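Local coordinates for TerD domain-containing protein (Streptomyces avermitilis, PDB 2QNG) that is of unknown function but binds calcium ions and belongs to the TerD-like CAPAB/TerDEXZ family, at residues 67-72 and 77-82; 118-121 and 126-129. All blocks are in the same frame, centred on the assembly; numbering follows the deposited sequence.

Interaction 1: residues 67-72 and 77-82; sequences PAYVVH and SPDGTI
The Asp79 carboxylate takes bonds from both segments: Asp79 OD1 accepts from Thr81 N of its own turn through its anti lone pair, at 3.2 Å, and Asp79 OD2 accepts a weak 2.8 Å hydrogen bond from Tyr69 OH across the contact. Ring and carboxylate planes are steeply inclined there, 76° apart. The bond from Thr81 N makes an Asx turn, and just before it Ser77 OG accepts from Asp79 N at 3.0 Å, an ST turn. The two turns share Asp79, and the Asx turn bond helps to fix the rotation of its carboxylate. In the fold, the loop carrying them leaves edge strand 69-71 of one sheet of a β-sandwich and crosses to 82-86, an edge strand of the other. Tyr69 reaches across to the turn: with chi1 60° its CG sits between the backbone N and the carbonyl carbon, and the ring extends from there. Pro78 lays CD over the middle of one face of the Tyr69 ring, 3.4 Å from the centroid and 4° off the normal, a CH-pi contact, while its CG lies near Tyr69 CD2. Leu107 touches both Tyr69 and Asp79. Deeper in, Val71 points its CG2 between Ser77 CA and Ile82 CG2, each 3.9 Å away, and Met100 of strand 98-102 packs against both Val71 and Ile82.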
loop_
_atom_site.group_PDB
_atom_site.type_symbol
_atom_site.label_atom_id
_atom_site.label_comp_id
_atom_site.label_asym_id
_atom_site.label_seq_id
_atom_site.Cartn_x
_atom_site.Cartn_y
_atom_site.Cartn_z
ATOM N N PRO A 67 4.373 8.191 -11.297
ATOM C CA PRO A 67 3.033 8.239 -10.705
ATOM C C PRO A 67 2.299 9.524 -11.080
ATOM O O PRO A 67 2.926 10.593 -11.083
ATOM C CB PRO A 67 3.325 8.193 -9.196
ATOM C CG PRO A 67 4.634 7.459 -9.115
ATOM C CD PRO A 67 5.417 7.973 -10.281
ATOM N N ALA A 68 1.002 9.423 -11.421
ATOM C CA ALA A 68 0.202 10.619 -11.614
ATOM C C ALA A 68 0.029 11.346 -10.290
ATOM O O ALA A 68 0.155 12.575 -10.214
ATOM C CB ALA A 68 -1.146 10.296 -12.259
ATOM N N TYR A 69 -0.231 10.569 -9.229
ATOM C CA TYR A 69 -0.239 11.091 -7.870
ATOM C C TYR A 69 -0.104 9.929 -6.923
ATOM O O TYR A 69 -0.282 8.767 -7.302
ATOM C CB TYR A 69 -1.497 11.930 -7.550
ATOM C CG TYR A 69 -2.821 11.214 -7.673
ATOM C CD1 TYR A 69 -3.299 10.385 -6.645
ATOM C CD2 TYR A 69 -3.600 11.360 -8.812
ATOM C CE1 TYR A 69 -4.536 9.744 -6.749
ATOM C CE2 TYR A 69 -4.833 10.706 -8.922
ATOM C CZ TYR A 69 -5.289 9.918 -7.897
ATOM O OH TYR A 69 -6.508 9.274 -7.965
ATOM N N VAL A 70 0.263 10.271 -5.700
ATOM C CA VAL A 70 0.312 9.289 -4.631
ATOM C C VAL A 70 -0.552 9.718 -3.448
ATOM O O VAL A 70 -0.756 10.922 -3.213
ATOM C CB VAL A 70 1.760 9.026 -4.135
ATOM C CG1 VAL A 70 2.658 8.567 -5.276
ATOM C CG2 VAL A 70 2.341 10.230 -3.486
ATOM N N VAL A 71 -1.055 8.711 -2.730
ATOM C CA VAL A 71 -1.912 8.932 -1.555
ATOM C C VAL A 71 -1.286 8.221 -0.370
ATOM O O VAL A 71 -0.918 7.043 -0.454
ATOM C CB VAL A 71 -3.345 8.380 -1.768
ATOM C CG1 VAL A 71 -4.251 8.714 -0.568
ATOM C CG2 VAL A 71 -3.947 8.978 -3.053
ATOM N N HIS A 72 -1.150 8.973 0.718
ATOM C CA HIS A 72 -0.665 8.442 1.989
ATOM C C HIS A 72 -1.065 9.447 3.063
ATOM O O HIS A 72 -1.786 10.420 2.775
ATOM C CB HIS A 72 0.855 8.174 1.957
ATOM C CG HIS A 72 1.683 9.357 1.536
ATOM N ND1 HIS A 72 1.783 10.517 2.284
ATOM C CD2 HIS A 72 2.441 9.557 0.432
ATOM C CE1 HIS A 72 2.577 11.372 1.660
ATOM N NE2 HIS A 72 2.997 10.809 0.539
ATOM N N SER A 77 -5.756 12.281 -2.018
ATOM C CA SER A 77 -6.073 12.173 -3.440
ATOM C C SER A 77 -6.641 13.495 -3.953
ATOM O O SER A 77 -7.380 14.162 -3.246
ATOM C CB SER A 77 -7.155 11.118 -3.639
ATOM O OG SER A 77 -7.677 11.213 -4.950
ATOM N N PRO A 78 -6.338 13.865 -5.210
ATOM C CA PRO A 78 -6.940 15.108 -5.721
ATOM C C PRO A 78 -8.420 14.944 -6.044
ATOM O O PRO A 78 -9.148 15.932 -6.119
ATOM C CB PRO A 78 -6.125 15.406 -6.986
ATOM C CG PRO A 78 -5.564 14.089 -7.415
ATOM C CD PRO A 78 -5.446 13.210 -6.180
ATOM N N ASP A 79 -8.851 13.687 -6.189
ATOM C CA ASP A 79 -10.188 13.358 -6.687
ATOM C C ASP A 79 -11.073 12.655 -5.631
ATOM O O ASP A 79 -12.214 12.310 -5.953
ATOM C CB ASP A 79 -10.136 12.553 -8.046
ATOM C CG ASP A 79 -9.267 11.279 -7.984
ATOM O OD1 ASP A 79 -9.364 10.586 -6.956
ATOM O OD2 ASP A 79 -8.513 10.951 -8.967
ATOM N N GLY A 80 -10.546 12.416 -4.409
ATOM C CA GLY A 80 -11.299 11.790 -3.300
ATOM C C GLY A 80 -11.676 10.302 -3.464
ATOM O O GLY A 80 -12.495 9.749 -2.712
ATOM N N THR A 81 -11.104 9.661 -4.471
ATOM C CA THR A 81 -11.487 8.293 -4.794
ATOM C C THR A 81 -10.624 7.273 -4.077
ATOM O O THR A 81 -11.011 6.122 -3.993
ATOM C CB THR A 81 -11.434 8.023 -6.307
ATOM O OG1 THR A 81 -10.101 8.239 -6.795
ATOM C CG2 THR A 81 -12.397 8.965 -7.036
ATOM N N ILE A 82 -9.452 7.685 -3.586
ATOM C CA ILE A 82 -8.540 6.805 -2.850
ATOM C C ILE A 82 -8.233 7.583 -1.588
ATOM O O ILE A 82 -7.879 8.772 -1.666
ATOM C CB ILE A 82 -7.234 6.546 -3.618
ATOM C CG1 ILE A 82 -7.502 5.710 -4.877
ATOM C CG2 ILE A 82 -6.208 5.856 -2.730
ATOM C CD1 ILE A 82 -6.337 5.633 -5.868
#

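Interaction 2: residues 118-121 and 126-129; sequences VVIQ and HRTF
Ile120 presses its CD1 methyl onto the middle of the Phe129 ring, 3.6 Å from the centroid and 6° off the normal, a CH-pi contact. This is the tight end: Ile120 CD1 also touches the backbone, lying 3.5 Å from both Phe129 N and Thr128 C. Ile120 CG1 stands anti to the carbonyl carbon (chi1 -57°), and the extended chain beyond it carries CD1 to the ring. At the ring's edge Val118 O lies in plane, 3.9 Å from Phe129 CZ, and Phe151 stacks with the same ring. The contact forms where strand 111-120, in the middle of its sheet, runs out into the loop leading to 135-141 of the facing sheet; Val118 and Ile120 also pack on Leu51, a calcium ligand. No hydrogen bond joins the two segments directly, but Gln122 NE2 spans them, donating to both Ile120 O and Arg127 O. Toward the partly exposed side the fit slackens. There Arg127 crosses Ile120 at about a right angle, and its CB and CD merely approach Ile120 CG2, each at 4.0 Å. Past a bend at chi3, the guanidinium turns to another partner, NH1 bonding to Gly131 O.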
loop_
_atom_site.group_PDB
_atom_site.type_symbol
_atom_site.label_atom_id
_atom_site.label_comp_id
_atom_site.label_asym_id
_atom_site.label_seq_id
_atom_site.Cartn_x
_atom_site.Cartn_y
_atom_site.Cartn_z
ATOM N N VAL A 118 3.397 -0.707 1.237
ATOM C CA VAL A 118 3.544 -0.461 2.651
ATOM C C VAL A 118 5.003 -0.088 2.865
ATOM O O VAL A 118 5.901 -0.838 2.453
ATOM C CB VAL A 118 3.182 -1.707 3.490
ATOM C CG1 VAL A 118 3.438 -1.482 4.979
ATOM C CG2 VAL A 118 1.724 -2.115 3.243
ATOM N N VAL A 119 5.232 1.069 3.496
ATOM C CA VAL A 119 6.583 1.474 3.864
ATOM C C VAL A 119 6.770 1.409 5.364
ATOM O O VAL A 119 5.827 1.685 6.114
ATOM C CB VAL A 119 6.900 2.908 3.370
ATOM C CG1 VAL A 119 6.761 2.991 1.877
ATOM C CG2 VAL A 119 6.001 3.971 4.041
ATOM N N ILE A 120 7.991 1.095 5.792
ATOM C CA ILE A 120 8.352 1.205 7.182
ATOM C C ILE A 120 9.136 2.494 7.316
ATOM O O ILE A 120 10.121 2.711 6.599
ATOM C CB ILE A 120 9.241 0.050 7.623
ATOM C CG1 ILE A 120 8.559 -1.299 7.373
ATOM C CG2 ILE A 120 9.641 0.232 9.108
ATOM C CD1 ILE A 120 9.505 -2.464 7.439
ATOM N N GLN A 121 8.690 3.382 8.201
ATOM C CA GLN A 121 9.445 4.624 8.420
ATOM C C GLN A 121 10.835 4.296 8.962
ATOM O O GLN A 121 10.986 3.416 9.813
ATOM C CB GLN A 121 8.718 5.541 9.403
ATOM C CG GLN A 121 7.451 6.161 8.790
ATOM C CD GLN A 121 7.753 7.213 7.716
ATOM O OE1 GLN A 121 8.833 7.813 7.702
ATOM N NE2 GLN A 121 6.819 7.409 6.802
ATOM N N HIS A 126 16.951 2.116 11.310
ATOM C CA HIS A 126 16.852 1.194 10.209
ATOM C C HIS A 126 16.002 0.010 10.684
ATOM O O HIS A 126 16.307 -0.618 11.707
ATOM C CB HIS A 126 18.266 0.765 9.833
ATOM C CG HIS A 126 18.326 -0.364 8.846
ATOM N ND1 HIS A 126 17.945 -0.245 7.522
ATOM C CD2 HIS A 126 18.769 -1.635 8.995
ATOM C CE1 HIS A 126 18.133 -1.405 6.907
ATOM N NE2 HIS A 126 18.651 -2.255 7.777
ATOM N N ARG A 127 14.940 -0.291 9.942
ATOM C CA ARG A 127 14.013 -1.346 10.347
ATOM C C ARG A 127 13.473 -1.996 9.114
ATOM O O ARG A 127 12.960 -1.312 8.222
ATOM C CB ARG A 127 12.869 -0.771 11.195
ATOM C CG ARG A 127 11.993 -1.840 11.838
ATOM C CD ARG A 127 10.821 -1.259 12.624
ATOM N NE ARG A 127 11.259 -0.386 13.704
ATOM C CZ ARG A 127 11.618 -0.806 14.911
ATOM N NH1 ARG A 127 11.595 -2.104 15.213
ATOM N NH2 ARG A 127 12.022 0.077 15.820
ATOM N N THR A 128 13.604 -3.317 9.048
ATOM C CA THR A 128 13.030 -4.084 7.945
ATOM C C THR A 128 11.838 -4.894 8.442
ATOM O O THR A 128 11.530 -4.883 9.643
ATOM C CB THR A 128 14.066 -5.032 7.326
ATOM O OG1 THR A 128 14.371 -6.079 8.260
ATOM C CG2 THR A 128 15.357 -4.272 6.962
ATOM N N PHE A 129 11.138 -5.604 7.542
ATOM C CA PHE A 129 9.944 -6.321 8.018
ATOM C C PHE A 129 10.205 -7.337 9.125
ATOM O O PHE A 129 9.325 -7.544 9.969
ATOM C CB PHE A 129 9.116 -6.895 6.860
ATOM C CG PHE A 129 8.364 -5.838 6.099
ATOM C CD1 PHE A 129 7.204 -5.264 6.612
ATOM C CD2 PHE A 129 8.843 -5.385 4.881
ATOM C CE1 PHE A 129 6.536 -4.252 5.913
ATOM C CE2 PHE A 129 8.171 -4.373 4.171
ATOM C CZ PHE A 129 7.026 -3.817 4.699
#

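In the fold
Following the chain from the N terminus, after strand 33-40 of one sheet, strand 51-59 opens the other, and edge strand 69-71 pairs with it. Interaction 1 then closes the short loop 73-76 and leads the chain to the edge of the first-named sheet at 82-86. A loop with the calcium ligands Ser88, Gly91, Gly93 and Asp97 runs into strand 98-102, which begins with the ligand Glu98, before strand 111-120 returns to the other side of 51-59. At its end interaction 2 closes loop 122-125, as the chain sets out again for 135-141, beside 33-40. The two contacts come in series, neither nested nor crossed; their centres lie about 22 Å apart, and both start from the same sheet.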